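Local atomic coordinates of glucose-6-phosphate isomerase (Thermus thermophilus, PDB entry 1ZZG), a protein that probably catalyses the reversible isomerization of glucose 6-phosphate to fructose 6-phosphate, a step shared by glycolysis and gluconeogenesis. Residues W43-P47 against Q379-W383; A26-L30 against A386-L391; A122-S126 against I180-G186. One frame throughout, in Å; residues are numbered along the deposited sequence.

Contact 1: W43-P47 against Q379-W383; sequences WMDLP and QHLMW
Trp43 drives the edge of its six-membered ring into the face of Trp383, a T-shaped pair with the planes 78° apart. Trp43 CZ3 leads, 3.9 Å from Trp383 CE2, with CH2 beside it. Met382 CB lies over one face of the Trp43 indole, 4.1 Å from Trp43 CE3, and Met44 CG over the opposite one, both toward the rim. Met44 runs on, extended beyond CG, across the Trp383 ring at about a right angle and brings SD to 3.7 Å from Trp383 CH2, an oblique Met-aromatic contact. These rings join the loop between helices 20-32 and 52-61 to the middle of helix 371-391, in the buried interior of the phosphoglucose isomerase fold. Beside the rings the contact turns polar. Gln379 NE2 donates to Trp43 O at 3.2 Å, nearly straight at 170°, with the acceptor oxygen in the plane of the Gln379 amide and the donor tilted from that of the carbonyl. A bend at chi2 (78°) turns the amide toward the loop, where NE2 also rests 3.6 Å from Pro47 CG. Water 1 donates to both Trp43 O and Gln379 OE1, so the carbonyl receives two bonds and both ends of the amide are held. Farther out, Asn217 of helix 206-221 accepts from Gln379 NE2 and Trp383 NE1 through OD1 and donates to Met44 O through ND2, holding both side chains and the loop backbone.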
# COMPACT_ATOMS: atom_id res chain seq x y z
N TRP A 43 13.86 19.41 10.64
CA TRP A 43 12.66 18.70 11.06
C TRP A 43 12.54 18.62 12.59
O TRP A 43 11.46 18.33 13.11
CB TRP A 43 12.63 17.29 10.47
CG TRP A 43 13.90 16.53 10.65
CD1 TRP A 43 14.96 16.49 9.79
CD2 TRP A 43 14.27 15.74 11.78
NE1 TRP A 43 15.97 15.72 10.32
CE2 TRP A 43 15.57 15.24 11.54
CE3 TRP A 43 13.63 15.39 12.98
CZ2 TRP A 43 16.24 14.42 12.45
CZ3 TRP A 43 14.30 14.57 13.89
CH2 TRP A 43 15.59 14.09 13.61
N MET A 44 13.63 18.88 13.29
CA MET A 44 13.59 18.86 14.75
C MET A 44 12.90 20.12 15.26
O MET A 44 12.30 20.11 16.34
CB MET A 44 15.01 18.84 15.33
CG MET A 44 15.87 17.66 14.90
SD MET A 44 17.55 17.84 15.55
CE MET A 44 18.30 16.32 14.97
N ASP A 45 12.96 21.19 14.47
CA ASP A 45 12.39 22.47 14.87
C ASP A 45 10.96 22.75 14.43
O ASP A 45 10.31 23.64 14.98
CB ASP A 45 13.31 23.58 14.38
CG ASP A 45 14.77 23.32 14.73
OD1 ASP A 45 15.08 23.22 15.94
OD2 ASP A 45 15.60 23.20 13.80
N LEU A 46 10.46 22.00 13.46
CA LEU A 46 9.10 22.20 12.98
C LEU A 46 8.04 22.20 14.08
O LEU A 46 7.08 22.97 14.03
CB LEU A 46 8.74 21.14 11.93
CG LEU A 46 9.50 21.23 10.61
CD1 LEU A 46 9.12 20.04 9.73
CD2 LEU A 46 9.19 22.54 9.90
N PRO A 47 8.19 21.34 15.11
CA PRO A 47 7.19 21.31 16.18
C PRO A 47 7.13 22.61 16.99
O PRO A 47 6.13 22.89 17.65
CB PRO A 47 7.63 20.13 17.05
CG PRO A 47 8.39 19.24 16.08
CD PRO A 47 9.17 20.26 15.28
N GLN A 379 7.29 11.79 14.62
CA GLN A 379 8.51 12.49 15.02
C GLN A 379 9.48 11.50 15.67
O GLN A 379 10.70 11.62 15.52
CB GLN A 379 8.18 13.63 16.00
CG GLN A 379 9.38 14.52 16.33
CD GLN A 379 9.70 15.52 15.23
OE1 GLN A 379 9.16 15.43 14.13
NE2 GLN A 379 10.58 16.47 15.52
N HIS A 380 8.93 10.54 16.41
CA HIS A 380 9.73 9.50 17.07
C HIS A 380 10.50 8.70 16.03
O HIS A 380 11.68 8.41 16.21
CB HIS A 380 8.80 8.56 17.86
CG HIS A 380 9.47 7.30 18.32
ND1 HIS A 380 9.74 7.04 19.64
CD2 HIS A 380 9.90 6.21 17.63
CE1 HIS A 380 10.32 5.85 19.75
NE2 HIS A 380 10.42 5.33 18.54
N LEU A 381 9.82 8.34 14.94
CA LEU A 381 10.44 7.55 13.89
C LEU A 381 11.50 8.34 13.13
O LEU A 381 12.51 7.78 12.70
CB LEU A 381 9.37 7.02 12.93
CG LEU A 381 8.47 5.98 13.61
CD1 LEU A 381 7.27 5.67 12.74
CD2 LEU A 381 9.28 4.72 13.88
N MET A 382 11.29 9.65 12.98
CA MET A 382 12.28 10.46 12.30
C MET A 382 13.55 10.49 13.15
O MET A 382 14.65 10.42 12.61
CB MET A 382 11.73 11.87 12.03
CG MET A 382 10.71 11.88 10.90
SD MET A 382 10.12 13.52 10.38
CE MET A 382 8.64 13.69 11.39
N TRP A 383 13.40 10.58 14.48
CA TRP A 383 14.56 10.59 15.37
C TRP A 383 15.24 9.23 15.29
O TRP A 383 16.46 9.14 15.19
CB TRP A 383 14.15 10.85 16.82
CG TRP A 383 14.01 12.29 17.16
CD1 TRP A 383 12.86 13.00 17.27
CD2 TRP A 383 15.08 13.20 17.46
NE1 TRP A 383 13.14 14.31 17.63
CE2 TRP A 383 14.50 14.45 17.75
CE3 TRP A 383 16.48 13.08 17.51
CZ2 TRP A 383 15.26 15.58 18.09
CZ3 TRP A 383 17.24 14.20 17.85
CH2 TRP A 383 16.62 15.43 18.14
O HOH W 1 9.02 17.41 12.26

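Contact 2: A26-L30 against A386-L391; sequences ARRRL and AFLGEL
Ala26 and Leu30, one turn apart on helix 20-32, supply much of the apolar contact with the C-terminal end of helix 371-391. Ala26 CB sits against Leu391 CD2 at 3.7 Å, and at the other end Leu30 inserts CD2 between Ala386 CB, 3.7 Å away, and the Phe387 ring. With its CG anti to the backbone N (chi1 177°), Leu30 reaches across Phe387 at about a right angle. Arg27 adds its aliphatic part, laid beside the same ring and pointing the same way, with CB 3.7 Å from Phe387 CE1; its guanidinium leads off to the carbonyls of Ala220 and Ala222.

The polar side belongs to Glu390. Its chain, bent at chi2 (-53°), folds over helix 20-32, with CG 3.4 Å from Ala26 O and the carboxylate alongside the start of the Arg29 side chain. No direct ion pair forms here, since Arg29 NH1 and Glu390 OE1 stay 5.0 Å apart; water 2 bridges them, accepting from NH1 and donating to OE1 and to Glu390 O. The stronger partners lie outside: Lys33 forms a salt bridge with Glu390 OE2, and Glu25 one with Arg29 NE. With only a methyl group at position 390, as in an alanine here, Lys33 is likely to lose this salt-bridge partner and water 2 one of its acceptors.

The short helical segments approach to 8.6 Å between axes at 106°, a nearly perpendicular helix-helix packing that seats helix 20-32 on the end of helix 371-391 in this isomerase.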
# COMPACT_ATOMS: atom_id res chain seq x y z
N ALA A 26 26.02 8.19 19.41
CA ALA A 26 25.25 8.38 18.18
C ALA A 26 24.41 9.65 18.33
O ALA A 26 24.36 10.49 17.42
CB ALA A 26 24.35 7.17 17.93
N ARG A 27 23.77 9.81 19.49
CA ARG A 27 22.96 10.99 19.75
C ARG A 27 23.80 12.27 19.77
O ARG A 27 23.42 13.29 19.18
CB ARG A 27 22.20 10.85 21.08
CG ARG A 27 21.52 12.14 21.54
CD ARG A 27 20.43 11.89 22.60
NE ARG A 27 20.95 11.37 23.86
CZ ARG A 27 20.19 11.06 24.90
NH1 ARG A 27 18.87 11.20 24.83
NH2 ARG A 27 20.74 10.58 26.02
N ARG A 28 24.95 12.22 20.44
CA ARG A 28 25.83 13.39 20.51
C ARG A 28 26.25 13.81 19.09
O ARG A 28 26.20 15.00 18.74
CB ARG A 28 27.09 13.06 21.33
CG ARG A 28 28.00 14.27 21.60
CD ARG A 28 29.44 13.84 21.90
NE ARG A 28 30.05 13.19 20.74
CZ ARG A 28 30.38 13.82 19.61
NH1 ARG A 28 30.16 15.12 19.48
NH2 ARG A 28 30.89 13.14 18.60
N ARG A 29 26.67 12.85 18.28
CA ARG A 29 27.08 13.14 16.91
C ARG A 29 25.98 13.84 16.12
O ARG A 29 26.25 14.77 15.35
CB ARG A 29 27.48 11.86 16.17
CG ARG A 29 28.77 11.24 16.65
CD ARG A 29 29.16 10.05 15.78
NE ARG A 29 30.42 9.47 16.23
CZ ARG A 29 31.10 8.55 15.55
NH1 ARG A 29 30.65 8.10 14.39
NH2 ARG A 29 32.25 8.08 16.04
N LEU A 30 24.75 13.40 16.31
CA LEU A 30 23.62 14.00 15.60
C LEU A 30 23.37 15.43 16.07
O LEU A 30 23.25 16.35 15.26
CB LEU A 30 22.35 13.17 15.81
CG LEU A 30 21.07 13.72 15.18
CD1 LEU A 30 21.18 13.71 13.66
CD2 LEU A 30 19.88 12.87 15.63
N ALA A 386 17.23 9.15 12.23
CA ALA A 386 18.42 10.00 12.29
C ALA A 386 19.49 9.35 13.17
O ALA A 386 20.68 9.36 12.83
CB ALA A 386 18.06 11.40 12.82
N PHE A 387 19.09 8.77 14.30
CA PHE A 387 20.05 8.10 15.18
C PHE A 387 20.71 6.94 14.43
O PHE A 387 21.92 6.73 14.53
CB PHE A 387 19.36 7.57 16.45
CG PHE A 387 18.96 8.64 17.44
CD1 PHE A 387 19.81 9.71 17.72
CD2 PHE A 387 17.74 8.56 18.11
CE1 PHE A 387 19.46 10.69 18.67
CE2 PHE A 387 17.37 9.53 19.06
CZ PHE A 387 18.23 10.59 19.34
N LEU A 388 19.90 6.18 13.69
CA LEU A 388 20.43 5.06 12.91
C LEU A 388 21.41 5.55 11.85
O LEU A 388 22.34 4.83 11.47
CB LEU A 388 19.28 4.29 12.25
CG LEU A 388 18.55 3.34 13.19
CD1 LEU A 388 17.31 2.76 12.52
CD2 LEU A 388 19.52 2.23 13.59
N GLY A 389 21.22 6.77 11.37
CA GLY A 389 22.14 7.31 10.38
C GLY A 389 23.54 7.39 10.97
O GLY A 389 24.54 7.16 10.28
N GLU A 390 23.61 7.70 12.26
CA GLU A 390 24.89 7.79 12.95
C GLU A 390 25.44 6.40 13.26
O GLU A 390 26.62 6.13 13.06
CB GLU A 390 24.74 8.58 14.26
CG GLU A 390 24.34 10.05 14.08
CD GLU A 390 25.24 10.80 13.12
OE1 GLU A 390 26.41 10.39 12.95
OE2 GLU A 390 24.79 11.82 12.55
N LEU A 391 24.57 5.52 13.77
CA LEU A 391 24.98 4.16 14.10
C LEU A 391 25.50 3.39 12.89
O LEU A 391 26.39 2.55 13.03
CB LEU A 391 23.82 3.39 14.74
CG LEU A 391 23.37 3.85 16.13
CD1 LEU A 391 22.07 3.16 16.49
CD2 LEU A 391 24.45 3.54 17.16
O HOH W 2 28.29 8.38 12.87

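Contact 3: A122-S126 against I180-G186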
# COMPACT_ATOMS: atom_id res chain seq x y z
N ALA A 122 0.36 22.74 -5.38
CA ALA A 122 1.56 22.19 -6.00
C ALA A 122 2.65 22.15 -4.93
O ALA A 122 3.09 23.19 -4.45
CB ALA A 122 2.00 23.05 -7.16
N VAL A 123 3.08 20.94 -4.59
CA VAL A 123 4.09 20.76 -3.55
C VAL A 123 5.37 20.11 -4.05
O VAL A 123 5.35 19.01 -4.61
CB VAL A 123 3.53 19.87 -2.41
CG1 VAL A 123 4.46 19.94 -1.21
CG2 VAL A 123 2.11 20.32 -2.04
N SER A 124 6.49 20.80 -3.84
CA SER A 124 7.80 20.31 -4.24
C SER A 124 8.88 21.14 -3.55
O SER A 124 8.88 22.37 -3.65
CB SER A 124 7.98 20.41 -5.76
OG SER A 124 9.29 20.03 -6.13
N LYS A 125 9.80 20.48 -2.85
CA LYS A 125 10.87 21.21 -2.16
C LYS A 125 11.79 21.91 -3.16
O LYS A 125 12.01 23.11 -3.06
CB LYS A 125 11.70 20.26 -1.28
CG LYS A 125 12.82 20.97 -0.53
CD LYS A 125 13.64 20.01 0.32
CE LYS A 125 14.80 20.73 1.00
NZ LYS A 125 14.33 21.76 1.98
N SER A 126 12.31 21.15 -4.12
CA SER A 126 13.21 21.69 -5.14
C SER A 126 12.41 22.55 -6.11
O SER A 126 12.93 23.48 -6.73
CB SER A 126 13.88 20.57 -5.92
OG SER A 126 12.92 19.91 -6.73
N ILE A 180 8.78 25.36 2.57
CA ILE A 180 9.34 24.13 3.11
C ILE A 180 10.72 24.67 3.51
O ILE A 180 11.49 25.13 2.66
CB ILE A 180 9.53 23.04 2.04
CG1 ILE A 180 8.16 22.55 1.56
CG2 ILE A 180 10.34 21.88 2.62
CD1 ILE A 180 8.25 21.53 0.42
N PRO A 181 11.02 24.67 4.82
CA PRO A 181 12.31 25.18 5.29
C PRO A 181 13.51 24.57 4.56
O PRO A 181 13.53 23.38 4.26
CB PRO A 181 12.31 24.82 6.77
CG PRO A 181 10.86 24.84 7.12
CD PRO A 181 10.22 24.16 5.94
N LYS A 182 14.50 25.40 4.28
CA LYS A 182 15.70 24.96 3.60
C LYS A 182 16.31 23.72 4.25
O LYS A 182 16.69 22.77 3.57
CB LYS A 182 16.74 26.09 3.60
CG LYS A 182 18.04 25.74 2.90
CD LYS A 182 19.05 26.87 3.01
CE LYS A 182 20.34 26.51 2.29
NZ LYS A 182 21.39 27.56 2.48
N GLU A 183 16.39 23.72 5.58
CA GLU A 183 16.97 22.60 6.32
C GLU A 183 16.04 21.40 6.53
O GLU A 183 16.37 20.48 7.28
CB GLU A 183 17.47 23.08 7.69
CG GLU A 183 18.59 24.13 7.64
CD GLU A 183 19.82 23.66 6.89
OE1 GLU A 183 20.12 22.45 6.90
OE2 GLU A 183 20.51 24.51 6.29
N VAL A 184 14.90 21.40 5.85
CA VAL A 184 13.94 20.30 5.96
C VAL A 184 13.85 19.49 4.66
O VAL A 184 13.33 19.97 3.65
CB VAL A 184 12.51 20.82 6.31
CG1 VAL A 184 11.50 19.68 6.25
CG2 VAL A 184 12.52 21.45 7.69
N GLY A 185 14.36 18.27 4.70
CA GLY A 185 14.32 17.42 3.52
C GLY A 185 12.91 16.92 3.23
O GLY A 185 12.07 16.86 4.12
N GLY A 186 12.67 16.55 1.98
CA GLY A 186 11.35 16.06 1.59
C GLY A 186 10.73 14.98 2.47
O GLY A 186 9.61 15.15 2.95
O HOH W 3 13.19 23.84 0.94
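Lys125 NZ plugs into the turn that follows strand 176-179, giving hydrogen bonds to two backbone carbonyls: Val184 O at 2.6 Å and Lys182 O at 3.0 Å. Both oxygens are approached from above their carbonyl planes. Water 3 takes a further bond from NZ at 2.6 Å and lies within hydrogen-bonding distance of Ile180 O, to which it can donate. Pro181 O is also close to the ammonium, but at a poor angle; it accepts from Val184 N instead, closing the type I beta turn from Pro181 to Val184, whose Lys182 and Val184 carbonyls take the lysine. The lysine chain runs straight out as far as CE, and a single bend at chi4 (65°) tips NZ in among the oxygens.

Its methylenes cross Ile180 obliquely, with Lys125 CG 4.1 Å from Ile180 CG2. Ile180 reaches back to the backbone of Lys125, CD1 3.7 Å from its CA, and meets Val123 CG1 more loosely. Lys125 CD passes 4.0 Å from Gly186 N.

The contact thus ties the segment at the end of strand 118-124, the middle strand of the parallel sheet of a SIS domain, to the loop after an outermost strand, near the predicted active-site residues Glu267 and Lys406. Carbonyl dipoles converging on NZ would probably favour its charged form, neutral backbone oxygens taking the place of bulk water; no acidic side chain of the two segments pairs with it.

Overall arrangement
From the N terminus, helix 20-32 opens the widest loop, which contact 2 closes at the end of helix 371-391. Contact 1 is nested within it, running from the loop at 43-47 to an earlier part of that same helix, and contact 3 is nested in turn, joining the end of strand 118-124 to the loop after strand 176-179. None cross. Contacts 1 and 2 touch through Trp43 on Ala386, and through Met44 and Trp383 on Leu30; contacts 1 and 3 meet where Trp43 and Leu46 pack on Val184, and Leu46 also on Pro181. Residues 43-47 therefore lie between helix 371-391 and the parallel sheet's loops, while contacts 2 and 3 remain about 10 Å apart at their nearest atoms.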